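Local atomic coordinates of spermidine N(1)-acetyltransferase (Thermoplasma acidophilum, PDB entry 3K9U), a protein that transfers the acetyl group of acetyl-CoA to polyamines such as spermidine, limiting polyamine toxicity. Residues E4-S9 / G67-S72; V19-W24 / S39-K44; L61-L66 / E79-A84. One frame throughout, in Å; residues are numbered along the deposited sequence.

Contact 1: residues E4-S9 / G67-S72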
loop_
_atom_site.group_PDB
_atom_site.type_symbol
_atom_site.label_atom_id
_atom_site.label_comp_id
_atom_site.label_asym_id
_atom_site.label_seq_id
_atom_site.Cartn_x
_atom_site.Cartn_y
_atom_site.Cartn_z
ATOM N N GLU A 4 9.076 -3.849 16.204
ATOM C CA GLU A 4 9.705 -3.209 17.374
ATOM C C GLU A 4 9.909 -1.731 17.087
ATOM O O GLU A 4 10.251 -1.356 15.961
ATOM C CB GLU A 4 11.053 -3.853 17.722
ATOM C CG GLU A 4 11.032 -5.362 18.083
ATOM C CD GLU A 4 10.645 -5.685 19.554
ATOM O OE1 GLU A 4 10.892 -4.858 20.469
ATOM O OE2 GLU A 4 10.106 -6.796 19.799
ATOM N N ILE A 5 9.682 -0.898 18.104
ATOM C CA ILE A 5 9.903 0.546 18.013
ATOM C C ILE A 5 11.046 0.942 18.956
ATOM O O ILE A 5 11.037 0.562 20.104
ATOM C CB ILE A 5 8.646 1.348 18.433
ATOM C CG1 ILE A 5 7.435 0.974 17.566
ATOM C CG2 ILE A 5 8.924 2.875 18.372
ATOM C CD1 ILE A 5 7.637 1.169 16.038
ATOM N N ARG A 6 12.026 1.696 18.477
ATOM C CA ARG A 6 13.117 2.143 19.330
ATOM C C ARG A 6 13.860 3.306 18.734
ATOM O O ARG A 6 13.752 3.579 17.539
ATOM C CB ARG A 6 14.110 1.009 19.605
ATOM C CG ARG A 6 14.703 0.358 18.374
ATOM C CD ARG A 6 15.968 -0.479 18.736
ATOM N NE ARG A 6 16.603 -0.949 17.496
ATOM C CZ ARG A 6 16.196 -2.002 16.791
ATOM N NH1 ARG A 6 16.814 -2.319 15.652
ATOM N NH2 ARG A 6 15.174 -2.740 17.216
ATOM N N LYS A 7 14.637 3.978 19.579
ATOM C CA LYS A 7 15.453 5.107 19.145
ATOM C C LYS A 7 16.368 4.708 17.993
ATOM O O LYS A 7 16.927 3.601 17.959
ATOM C CB LYS A 7 16.258 5.668 20.314
ATOM C CG LYS A 7 15.370 6.367 21.387
ATOM C CD LYS A 7 16.185 7.004 22.513
ATOM C CE LYS A 7 15.240 7.738 23.493
ATOM N NZ LYS A 7 15.799 8.989 24.133
ATOM N N LEU A 8 16.460 5.595 17.011
ATOM C CA LEU A 8 17.343 5.378 15.878
ATOM C C LEU A 8 18.775 5.593 16.316
ATOM O O LEU A 8 19.029 6.316 17.280
ATOM C CB LEU A 8 16.989 6.320 14.745
ATOM C CG LEU A 8 15.635 5.956 14.141
ATOM C CD1 LEU A 8 15.031 7.154 13.423
ATOM C CD2 LEU A 8 15.799 4.761 13.234
ATOM N N SER A 9 19.702 4.949 15.623
ATOM C CA SER A 9 21.104 5.077 15.936
ATOM C C SER A 9 21.827 5.163 14.611
ATOM O O SER A 9 21.193 5.011 13.545
ATOM C CB SER A 9 21.601 3.884 16.776
ATOM O OG SER A 9 21.823 2.753 15.952
ATOM N N GLY A 67 12.386 4.616 15.085
ATOM C CA GLY A 67 12.218 3.753 13.928
ATOM C C GLY A 67 11.272 2.598 14.221
ATOM O O GLY A 67 11.176 2.128 15.373
ATOM N N ALA A 68 10.541 2.174 13.181
ATOM C CA ALA A 68 9.759 0.955 13.216
ATOM C C ALA A 68 10.543 -0.141 12.496
ATOM O O ALA A 68 10.897 0.001 11.319
ATOM C CB ALA A 68 8.361 1.175 12.557
ATOM N N PHE A 69 10.807 -1.232 13.198
ATOM C CA PHE A 69 11.539 -2.344 12.628
ATOM C C PHE A 69 10.617 -3.563 12.471
ATOM O O PHE A 69 10.042 -4.058 13.447
ATOM C CB PHE A 69 12.743 -2.677 13.509
ATOM C CG PHE A 69 13.768 -1.552 13.595
ATOM C CD1 PHE A 69 13.543 -0.435 14.398
ATOM C CD2 PHE A 69 14.954 -1.615 12.880
ATOM C CE1 PHE A 69 14.498 0.587 14.492
ATOM C CE2 PHE A 69 15.915 -0.590 12.971
ATOM C CZ PHE A 69 15.684 0.506 13.768
ATOM N N ALA A 70 10.464 -4.016 11.234
ATOM C CA ALA A 70 9.665 -5.186 10.911
ATOM C C ALA A 70 10.640 -6.344 10.746
ATOM O O ALA A 70 11.436 -6.373 9.798
ATOM C CB ALA A 70 8.875 -4.962 9.627
ATOM N N ASP A 71 10.609 -7.259 11.715
ATOM C CA ASP A 71 11.540 -8.375 11.776
ATOM C C ASP A 71 12.967 -7.869 11.563
ATOM O O ASP A 71 13.701 -8.380 10.711
ATOM C CB ASP A 71 11.153 -9.449 10.728
ATOM C CG ASP A 71 9.663 -9.882 10.836
ATOM O OD1 ASP A 71 9.243 -10.352 11.925
ATOM O OD2 ASP A 71 8.908 -9.742 9.837
ATOM N N SER A 72 13.339 -6.847 12.338
ATOM C CA SER A 72 14.709 -6.303 12.368
ATOM C C SER A 72 15.125 -5.385 11.191
ATOM O O SER A 72 16.245 -4.882 11.166
ATOM C CB SER A 72 15.734 -7.436 12.512
ATOM O OG SER A 72 16.290 -7.813 11.254
#
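Glu4 and Phe69 face each other as an antiparallel hydrogen-bonded pair, where strand 4-7 runs beside strand 67-70 with axes 4.9 Å apart at closest approach and N-to-C directions 143° apart. Their bonds run both ways, Phe69 N to Glu4 O at 2.8 Å and Glu4 N to Phe69 O; a second such pair joins Arg6 and Gly67. Between them Ile5 and Ala68 form a non-hydrogen-bonded pair, and Ile5 CA sends a CA-H...O contact to Gly67 O.

Arg6 and Phe69 share one face of the sheet. CG of Arg6 sits between the backbone N and the carbonyl carbon (chi1 56°), and the chain, extended from there to NE, carries NE out beside Phe69; the guanidinium lies flat over the ring, planes 20° apart. CZ of Arg6 lies 3.7 Å from the centroid of the Phe69 ring, almost on the ring normal, while Arg6 NH1 is offset toward the rim, 3.3 Å from Phe69 CE2. Glu4 O lies at the ring edge, in its plane. On this same face Gly67 leaves room for Leu8, whose CG packs 3.6 Å from Gly67 N; a CB on residue 67 would collide with Leu8 CD2. On the other face the small Ala68 admits Ile5, and Ile5 CD1 lies 3.6 Å from Ala68 CB; the pair is covered by Ile103 and Leu107 of helix 103-118.

Arginine suits its place because its flat cation can shield a buried phenylalanine and remain at the surface itself. The cation-pi stack thus adds an electrostatic component to the joining of the N-terminal edge strand to the GNAT sheet.

Contact 2: residues V19-W24 / S39-K44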
loop_
_atom_site.group_PDB
_atom_site.type_symbol
_atom_site.label_atom_id
_atom_site.label_comp_id
_atom_site.label_asym_id
_atom_site.label_seq_id
_atom_site.Cartn_x
_atom_site.Cartn_y
_atom_site.Cartn_z
ATOM N N VAL A 19 14.161 4.298 3.065
ATOM C CA VAL A 19 12.786 4.402 3.485
ATOM C C VAL A 19 12.196 5.784 3.091
ATOM O O VAL A 19 11.166 5.873 2.384
ATOM C CB VAL A 19 12.702 4.206 5.023
ATOM C CG1 VAL A 19 11.330 4.549 5.547
ATOM C CG2 VAL A 19 13.107 2.764 5.416
ATOM N N ALA A 20 12.860 6.845 3.539
ATOM C CA ALA A 20 12.482 8.213 3.208
ATOM C C ALA A 20 12.331 8.351 1.715
ATOM O O ALA A 20 11.294 8.832 1.215
ATOM C CB ALA A 20 13.532 9.180 3.689
ATOM N N ARG A 21 13.359 7.920 0.992
ATOM C CA ARG A 21 13.339 8.099 -0.443
ATOM C C ARG A 21 12.071 7.453 -1.016
ATOM O O ARG A 21 11.363 8.085 -1.800
ATOM C CB ARG A 21 14.580 7.510 -1.122
ATOM C CG ARG A 21 14.574 7.754 -2.646
ATOM C CD ARG A 21 15.576 6.866 -3.414
ATOM N NE ARG A 21 16.884 6.889 -2.778
ATOM C CZ ARG A 21 17.730 7.904 -2.851
ATOM N NH1 ARG A 21 17.434 8.981 -3.571
ATOM N NH2 ARG A 21 18.895 7.823 -2.222
ATOM N N GLU A 22 11.812 6.201 -0.627
ATOM C CA GLU A 22 10.707 5.430 -1.214
ATOM C C GLU A 22 9.379 6.011 -0.781
ATOM O O GLU A 22 8.440 6.077 -1.548
ATOM C CB GLU A 22 10.762 3.947 -0.804
ATOM C CG GLU A 22 11.848 3.156 -1.511
ATOM C CD GLU A 22 11.776 1.662 -1.184
ATOM O OE1 GLU A 22 12.768 1.149 -0.619
ATOM O OE2 GLU A 22 10.721 1.015 -1.470
ATOM N N SER A 23 9.308 6.453 0.463
ATOM C CA SER A 23 8.048 6.993 0.960
ATOM C C SER A 23 7.712 8.329 0.275
ATOM O O SER A 23 6.571 8.559 -0.119
ATOM C CB SER A 23 8.092 7.127 2.471
ATOM O OG SER A 23 6.789 7.262 2.996
ATOM N N TRP A 24 8.706 9.178 0.086
ATOM C CA TRP A 24 8.455 10.491 -0.513
ATOM C C TRP A 24 8.029 10.315 -1.972
ATOM O O TRP A 24 7.100 10.970 -2.422
ATOM C CB TRP A 24 9.701 11.412 -0.423
ATOM C CG TRP A 24 9.623 12.429 0.652
ATOM C CD1 TRP A 24 9.715 12.210 1.999
ATOM C CD2 TRP A 24 9.404 13.838 0.488
ATOM N NE1 TRP A 24 9.559 13.402 2.686
ATOM C CE2 TRP A 24 9.364 14.412 1.779
ATOM C CE3 TRP A 24 9.221 14.670 -0.627
ATOM C CZ2 TRP A 24 9.171 15.794 1.984
ATOM C CZ3 TRP A 24 9.013 16.048 -0.427
ATOM C CH2 TRP A 24 8.994 16.594 0.865
ATOM N N SER A 39 15.452 16.644 -5.157
ATOM C CA SER A 39 16.192 17.684 -4.443
ATOM C C SER A 39 15.944 17.569 -2.950
ATOM O O SER A 39 16.881 17.657 -2.144
ATOM C CB SER A 39 15.854 19.092 -4.953
ATOM O OG SER A 39 16.401 19.309 -6.268
ATOM N N TRP A 40 14.703 17.317 -2.574
ATOM C CA TRP A 40 14.388 17.173 -1.163
ATOM C C TRP A 40 15.160 15.978 -0.525
ATOM O O TRP A 40 15.811 16.148 0.512
ATOM C CB TRP A 40 12.888 17.058 -0.949
ATOM C CG TRP A 40 12.506 17.164 0.503
ATOM C CD1 TRP A 40 12.528 16.164 1.435
ATOM C CD2 TRP A 40 12.038 18.330 1.177
ATOM N NE1 TRP A 40 12.092 16.634 2.648
ATOM C CE2 TRP A 40 11.788 17.963 2.521
ATOM C CE3 TRP A 40 11.785 19.652 0.772
ATOM C CZ2 TRP A 40 11.307 18.877 3.477
ATOM C CZ3 TRP A 40 11.297 20.564 1.718
ATOM C CH2 TRP A 40 11.062 20.164 3.061
ATOM N N ILE A 41 15.129 14.807 -1.163
ATOM C CA ILE A 41 15.878 13.663 -0.648
ATOM C C ILE A 41 17.395 13.963 -0.599
ATOM O O ILE A 41 18.038 13.719 0.410
ATOM C CB ILE A 41 15.631 12.371 -1.474
ATOM C CG1 ILE A 41 14.149 11.953 -1.438
ATOM C CG2 ILE A 41 16.559 11.208 -1.015
ATOM C CD1 ILE A 41 13.496 11.914 -0.051
ATOM N N ARG A 42 17.944 14.523 -1.672
ATOM C CA ARG A 42 19.368 14.805 -1.746
ATOM C C ARG A 42 19.804 15.778 -0.624
ATOM O O ARG A 42 20.886 15.634 -0.066
ATOM C CB ARG A 42 19.693 15.417 -3.112
ATOM C CG ARG A 42 21.203 15.623 -3.380
ATOM C CD ARG A 42 21.508 16.744 -4.411
ATOM N NE ARG A 42 20.652 16.638 -5.584
ATOM C CZ ARG A 42 19.727 17.526 -5.960
ATOM N NH1 ARG A 42 19.539 18.667 -5.297
ATOM N NH2 ARG A 42 18.999 17.277 -7.046
ATOM N N GLU A 43 18.954 16.746 -0.281
ATOM C CA GLU A 43 19.343 17.797 0.660
ATOM C C GLU A 43 18.967 17.469 2.115
ATOM O O GLU A 43 19.810 17.522 3.018
ATOM C CB GLU A 43 18.759 19.129 0.194
ATOM C CG GLU A 43 19.307 19.515 -1.213
ATOM C CD GLU A 43 19.095 20.980 -1.596
ATOM O OE1 GLU A 43 17.931 21.438 -1.597
ATOM O OE2 GLU A 43 20.094 21.676 -1.896
ATOM N N LYS A 44 17.722 17.082 2.336
ATOM C CA LYS A 44 17.248 16.828 3.673
ATOM C C LYS A 44 17.702 15.477 4.145
ATOM O O LYS A 44 17.892 15.298 5.324
ATOM C CB LYS A 44 15.722 16.915 3.754
ATOM C CG LYS A 44 15.207 18.323 3.990
ATOM C CD LYS A 44 15.676 19.347 2.922
ATOM C CE LYS A 44 14.740 20.568 2.859
ATOM N NZ LYS A 44 15.153 21.586 1.824
#
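Trp24 lays the six-membered ring of its indole over the five-membered ring of Trp40 in a face-to-face stack, centroids 3.8 Å apart and planes 17° apart. The overlap is offset: Trp40 CD1 stands over the rim of the Trp24 indole, and in return Trp24 CH2 lies above the rim of Trp40. At the tightest point Trp24 CZ2 comes within 3.1 Å of Trp40 NE1. CG of Trp40 is anti to its backbone N (chi1 -169°), which starts the indole on its way toward the other helix. Lys44, one turn further on, lays its CE 3.5 Å above the opposite face of Trp40, so this indole is sandwiched between an aromatic ring and an aliphatic chain. An alanine in place of Trp40 would probably leave one face of Trp24 without its stacking partner and free the Lys44 chain to move.

Ile41 fills the space between the helices with its two branches. CD1 of Ile41 reaches the base of Trp24, 3.8 Å from Trp24 CB, and also approaches Ala20 O; Ile41 CG2 lies over one face of the Arg21 guanidinium, 3.5 Å from Arg21 NH1. A branched aliphatic residue suits this position, since it can serve both partners at once. Arg21 NE forms a salt bridge with Glu18 of its own helix.

No hydrogen bond joins the two segments, whose axes pass 10.2 Å apart at 158°. Helix 34-44 thus packs nearly antiparallel on helix 13-27, whose Ser23 touches acetyl-CoA and bonds to Leu94 O of strand 86-94, while the Trp24 ring also meets those of Tyr28 and Tyr93.

Contact 3: residues L61-L66 / E79-A84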
loop_
_atom_site.group_PDB
_atom_site.type_symbol
_atom_site.label_atom_id
_atom_site.label_comp_id
_atom_site.label_asym_id
_atom_site.label_seq_id
_atom_site.Cartn_x
_atom_site.Cartn_y
_atom_site.Cartn_z
ATOM N N LEU A 61 16.388 14.730 25.240
ATOM C CA LEU A 61 15.159 14.089 25.658
ATOM C C LEU A 61 13.934 14.749 25.057
ATOM O O LEU A 61 12.889 14.141 24.985
ATOM C CB LEU A 61 15.053 14.122 27.191
ATOM C CG LEU A 61 16.029 13.231 27.948
ATOM C CD1 LEU A 61 15.734 13.331 29.442
ATOM C CD2 LEU A 61 15.940 11.766 27.438
ATOM N N ASP A 62 14.076 15.993 24.625
ATOM C CA ASP A 62 13.003 16.703 23.953
ATOM C C ASP A 62 12.986 16.493 22.439
ATOM O O ASP A 62 12.177 17.105 21.746
ATOM C CB ASP A 62 13.111 18.189 24.273
ATOM C CG ASP A 62 12.826 18.482 25.748
ATOM O OD1 ASP A 62 12.012 17.752 26.374
ATOM O OD2 ASP A 62 13.418 19.444 26.264
ATOM N N ILE A 63 13.868 15.637 21.922
ATOM C CA ILE A 63 13.759 15.187 20.529
ATOM C C ILE A 63 13.516 13.679 20.470
ATOM O O ILE A 63 14.355 12.884 20.902
ATOM C CB ILE A 63 15.001 15.556 19.706
ATOM C CG1 ILE A 63 15.129 17.079 19.578
ATOM C CG2 ILE A 63 14.931 14.919 18.300
ATOM C CD1 ILE A 63 16.535 17.497 19.156
ATOM N N LEU A 64 12.359 13.291 19.937
ATOM C CA LEU A 64 12.016 11.888 19.776
ATOM C C LEU A 64 12.201 11.529 18.328
ATOM O O LEU A 64 11.532 12.104 17.458
ATOM C CB LEU A 64 10.566 11.627 20.146
ATOM C CG LEU A 64 10.085 11.797 21.588
ATOM C CD1 LEU A 64 10.498 13.133 22.168
ATOM C CD2 LEU A 64 8.543 11.649 21.623
ATOM N N PHE A 65 13.064 10.549 18.070
ATOM C CA PHE A 65 13.371 10.135 16.708
ATOM C C PHE A 65 13.433 8.609 16.742
ATOM O O PHE A 65 14.442 8.007 17.145
ATOM C CB PHE A 65 14.682 10.812 16.270
ATOM C CG PHE A 65 14.911 10.901 14.764
ATOM C CD1 PHE A 65 13.888 10.783 13.838
ATOM C CD2 PHE A 65 16.181 11.187 14.296
ATOM C CE1 PHE A 65 14.153 10.893 12.471
ATOM C CE2 PHE A 65 16.454 11.318 12.938
ATOM C CZ PHE A 65 15.449 11.164 12.021
ATOM N N LEU A 66 12.316 7.994 16.341
ATOM C CA LEU A 66 12.110 6.552 16.501
ATOM C C LEU A 66 11.948 5.871 15.155
ATOM O O LEU A 66 11.428 6.462 14.222
ATOM C CB LEU A 66 10.851 6.288 17.329
ATOM C CG LEU A 66 10.598 7.092 18.597
ATOM C CD1 LEU A 66 9.224 6.816 19.169
ATOM C CD2 LEU A 66 11.661 6.784 19.646
ATOM N N GLU A 79 9.554 11.609 13.806
ATOM C CA GLU A 79 10.337 12.650 14.447
ATOM C C GLU A 79 9.395 13.661 15.091
ATOM O O GLU A 79 8.511 14.179 14.433
ATOM C CB GLU A 79 11.259 13.367 13.438
ATOM C CG GLU A 79 12.221 14.430 14.114
ATOM C CD GLU A 79 13.186 15.137 13.144
ATOM O OE1 GLU A 79 12.728 15.777 12.156
ATOM O OE2 GLU A 79 14.419 15.058 13.376
ATOM N N LEU A 80 9.593 13.935 16.372
ATOM C CA LEU A 80 8.878 15.023 17.047
ATOM C C LEU A 80 9.792 15.889 17.896
ATOM O O LEU A 80 10.708 15.369 18.509
ATOM C CB LEU A 80 7.782 14.482 17.961
ATOM C CG LEU A 80 6.868 13.406 17.419
ATOM C CD1 LEU A 80 7.417 12.064 17.821
ATOM C CD2 LEU A 80 5.474 13.641 17.994
ATOM N N LYS A 81 9.524 17.193 17.934
ATOM C CA LYS A 81 10.231 18.135 18.802
ATOM C C LYS A 81 9.300 18.685 19.880
ATOM O O LYS A 81 8.141 19.058 19.611
ATOM C CB LYS A 81 10.790 19.327 18.016
ATOM C CG LYS A 81 12.337 19.350 17.811
ATOM C CD LYS A 81 12.768 19.002 16.354
ATOM C CE LYS A 81 14.280 18.754 16.213
ATOM N NZ LYS A 81 14.884 19.266 14.913
ATOM N N ILE A 82 9.818 18.762 21.100
ATOM C CA ILE A 82 9.095 19.416 22.172
ATOM C C ILE A 82 9.774 20.712 22.490
ATOM O O ILE A 82 10.967 20.711 22.772
ATOM C CB ILE A 82 9.061 18.536 23.427
ATOM C CG1 ILE A 82 8.227 17.279 23.122
ATOM C CG2 ILE A 82 8.592 19.373 24.700
ATOM C CD1 ILE A 82 8.590 16.064 23.940
ATOM N N ILE A 83 9.003 21.805 22.456
ATOM C CA ILE A 83 9.457 23.152 22.808
ATOM C C ILE A 83 8.391 23.836 23.637
ATOM O O ILE A 83 7.210 23.743 23.325
ATOM C CB ILE A 83 9.642 24.049 21.573
ATOM C CG1 ILE A 83 10.649 23.459 20.600
ATOM C CG2 ILE A 83 10.107 25.458 21.993
ATOM C CD1 ILE A 83 10.523 24.042 19.219
ATOM N N ALA A 84 8.817 24.565 24.656
ATOM C CA ALA A 84 7.910 25.138 25.630
ATOM C C ALA A 84 6.809 24.153 25.996
ATOM O O ALA A 84 5.638 24.538 26.045
ATOM C CB ALA A 84 7.288 26.440 25.080
#
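Leu64 and Leu80 exchange two backbone hydrogen bonds as an antiparallel hydrogen-bonded pair, Leu80 N to Leu64 O at 2.9 Å and Leu64 N to Leu80 O at 3.0 Å. Ile82 N adds a third, to Asp62 O, and Glu79 CA makes a CA-H...O contact with Leu64 O. These bonds join the two arms of the hairpin formed by strands 63-70 and 73-83.

Apolar packing occupies one face. CB of Leu64 meets Leu80 CD1, and Leu64 CD1 meets Ile82 CD1, each pair at 3.9 Å; helix 103-118 covers this layer through Ala111, Ile114 and Met115, so branched aliphatic residues suit it.

The other face mixes polar and apolar groups. Ile63 and the aliphatic part of Lys81 lie side by side and point the same way, with Ile63 CG1 3.9 Å from Lys81 CE. Glu79 extends past Phe65, with Glu79 CB 3.7 Å from Phe65 CD1. Its OE2 lies 4.1 Å above the ring plane, over the centre.

A carboxylate over an aromatic face would by itself probably be mildly unfavourable; the salt bridge from Glu79 OE1 to Arg91 NE probably compensates, helping a buried glutamate keep its charge, and OE2 is also hydrogen-bonded outside the two segments.

Strand 63-70 serves both contact 1 and contact 3, pairing with strand 3-7 on one flank and strand 73-83 on the other, so the two contacts build one continuous sheet although their centres are 17 Å apart. They meet where Leu8 N approaches Phe65 O at 3.1 Å, a probable hydrogen bond. Contact 2 stands apart, with its nearest atoms about 7 Å from contact 1 and about 8 Å from contact 3. All three lie near acetyl-CoA: Ser23 in contact 2 touches it, whereas the side chains of Glu79 and Ala68 remain about 8 and 9 Å away. The side chain of Leu80 in contact 3 is about 9 Å from that of Tyr138, the probable proton donor.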